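Local structure of hydrophilic protein, virA protein (Chromobacterium violaceum, 3BO6) at residues T117-E120 / R121-Q124. The protein is a phosphothreonine lyase effector of the SpvC family, probably removing phosphate from phosphothreonine in host proteins by beta-elimination. Numbering follows the deposited sequence.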
ATOM      1  N   THR A 117     -10.627   5.653  -1.143  1.00  4.93           N
ATOM      2  CA  THR A 117     -11.984   5.587  -1.622  1.00  5.63           C
ATOM      3  C   THR A 117     -12.622   6.945  -1.364  1.00  5.34           C
ATOM      4  O   THR A 117     -12.356   7.597  -0.338  1.00  6.80           O
ATOM      5  CB  THR A 117     -12.708   4.589  -0.699  1.00  4.94           C
ATOM      6  OG1 THR A 117     -12.069   3.312  -0.804  1.00  5.53           O
ATOM      7  CG2 THR A 117     -14.210   4.453  -1.046  1.00  5.62           C
ATOM      8  N   ASP A 118     -13.473   7.363  -2.294  1.00  6.03           N
ATOM      9  CA  ASP A 118     -14.312   8.540  -2.108  1.00  9.02           C
ATOM     10  C   ASP A 118     -15.557   8.117  -1.344  1.00  7.00           C
ATOM     11  O   ASP A 118     -16.465   7.467  -1.899  1.00  7.21           O
ATOM     12  CB  ASP A 118     -14.700   9.126  -3.467  1.00  7.95           C
ATOM     13  CG  ASP A 118     -15.533  10.402  -3.339  1.00 10.74           C
ATOM     14  OD1 ASP A 118     -16.049  10.667  -2.233  1.00 12.30           O
ATOM     15  OD2 ASP A 118     -15.654  11.114  -4.348  1.00 16.29           O
ATOM     16  N   MET A 119     -15.635   8.510  -0.084  1.00  7.56           N
ATOM     17  CA  MET A 119     -16.681   8.014   0.800  1.00  9.06           C
ATOM     18  C   MET A 119     -18.056   8.607   0.487  1.00 10.55           C
ATOM     19  O   MET A 119     -19.071   8.111   0.970  1.00 12.30           O
ATOM     20  CB  MET A 119     -16.304   8.272   2.263  1.00  7.78           C
ATOM     21  CG  MET A 119     -15.027   7.526   2.701  1.00 10.13           C
ATOM     22  SD  MET A 119     -15.012   5.738   2.379  1.00  9.02           S
ATOM     23  CE  MET A 119     -16.210   5.169   3.563  1.00 10.81           C
ATOM     24  N   GLU A 120     -18.085   9.664  -0.315  1.00  9.08           N
ATOM     25  CA  GLU A 120     -19.356  10.238  -0.755  1.00  9.62           C
ATOM     26  C   GLU A 120     -19.979   9.475  -1.924  1.00 11.53           C
ATOM     27  O   GLU A 120     -21.181   9.593  -2.183  1.00 17.86           O
ATOM     28  CB  GLU A 120     -19.167  11.708  -1.129  1.00 12.07           C
ATOM     29  CG  GLU A 120     -18.657  12.557   0.011  1.00 19.37           C
ATOM     30  CD  GLU A 120     -19.603  12.563   1.194  1.00 31.51           C
ATOM     31  OE1 GLU A 120     -19.113  12.522   2.342  1.00 34.09           O
ATOM     32  OE2 GLU A 120     -20.836  12.605   0.975  1.00 29.51           O
ATOM     33  N   ARG A 121     -19.176   8.695  -2.633  1.00  8.23           N
ATOM     34  CA  ARG A 121     -19.663   7.996  -3.824  1.00  9.28           C
ATOM     35  C   ARG A 121     -19.756   6.484  -3.625  1.00  9.32           C
ATOM     36  O   ARG A 121     -20.580   5.818  -4.252  1.00 10.04           O
ATOM     37  CB  ARG A 121     -18.740   8.279  -5.015  1.00 11.31           C
ATOM     38  CG  ARG A 121     -18.623   9.744  -5.404  1.00 19.62           C
ATOM     39  CD  ARG A 121     -19.909  10.280  -6.008  1.00 33.68           C
ATOM     40  NE  ARG A 121     -20.720  11.010  -5.035  1.00 47.55           N
ATOM     41  CZ  ARG A 121     -20.786  12.337  -4.961  1.00 53.20           C
ATOM     42  NH1 ARG A 121     -21.552  12.916  -4.047  1.00 52.71           N
ATOM     43  NH2 ARG A 121     -20.090  13.089  -5.804  1.00 56.63           N
ATOM     44  N   VAL A 122     -18.887   5.923  -2.792  1.00  6.83           N
ATOM     45  CA  VAL A 122     -18.831   4.479  -2.634  1.00  7.50           C
ATOM     46  C   VAL A 122     -20.139   3.894  -2.059  1.00  8.46           C
ATOM     47  O   VAL A 122     -20.882   4.551  -1.303  1.00  8.25           O
ATOM     48  CB  VAL A 122     -17.620   4.102  -1.735  1.00  5.22           C
ATOM     49  CG1 VAL A 122     -17.915   4.462  -0.274  1.00  9.51           C
ATOM     50  CG2 VAL A 122     -17.270   2.623  -1.885  1.00  6.63           C
ATOM     51  N   ASP A 123     -20.417   2.650  -2.447  1.00  5.90           N
ATOM     52  CA  ASP A 123     -21.423   1.828  -1.779  1.00  7.26           C
ATOM     53  C   ASP A 123     -20.964   1.670  -0.326  1.00  6.98           C
ATOM     54  O   ASP A 123     -19.869   1.178  -0.075  1.00  8.12           O
ATOM     55  CB  ASP A 123     -21.467   0.486  -2.521  1.00  8.31           C
ATOM     56  CG  ASP A 123     -22.127  -0.643  -1.732  1.00 10.20           C
ATOM     57  OD1 ASP A 123     -22.749  -0.424  -0.674  1.00 10.53           O
ATOM     58  OD2 ASP A 123     -22.006  -1.796  -2.204  1.00 14.66           O
ATOM     59  N   GLN A 124     -21.785   2.095   0.635  1.00  8.19           N
ATOM     60  CA  GLN A 124     -21.331   2.137   2.027  1.00  9.09           C
ATOM     61  C   GLN A 124     -21.068   0.767   2.639  1.00 11.48           C
ATOM     62  O   GLN A 124     -20.461   0.688   3.702  1.00 10.45           O
ATOM     63  CB  GLN A 124     -22.306   2.915   2.910  1.00 11.05           C
ATOM     64  CG  GLN A 124     -22.420   4.396   2.567  1.00 12.81           C
ATOM     65  CD  GLN A 124     -21.159   5.194   2.894  1.00 18.66           C
ATOM     66  OE1 GLN A 124     -20.727   5.250   4.047  1.00 23.38           O
ATOM     67  NE2 GLN A 124     -20.567   5.809   1.878  1.00 19.73           N
TER
HETATM   68  O   HOH W   1     -21.933   6.916  -0.370  1.00 32.42           O
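Two successive backbone amides converge on one carbonyl oxygen: Asp118 O accepts from Arg121 N at 3.1 Å and from Val122 N at 3.0 Å. The second donor lies almost in line with the C=O bond, whereas the first comes from above the carbonyl plane, 53° out of it. The Asp118 side chain braces the same bend: with CG anti to the backbone N (chi1 -177°), OD1 takes the amide of Glu120 at 3.0 Å, while Arg44 of helix 40-44 forms a salt bridge to that oxygen. A short, charged side chain suits this place: its OD1 serves the backbone amide and the arginine at once.

The methyl CG2 of Thr117 presses on Val122 CB at a tight 3.5 Å, and Thr117 OG1 is hydrogen-bonded to Val128 O. Val122, compact and branched, also lays CG1 alongside Met119 SD. Long enough to fold back, Gln124 brings NE2 to Met119 O in a weak bond (2.9 Å) and donates to a water 2.8 Å from Val122 O. Arg121 NE bonds weakly to Glu120 O. This is an Asx turn laid over a type I beta turn, both starting at Asp118, extended by an i+4 bond, where the chain leaves strand 113-117.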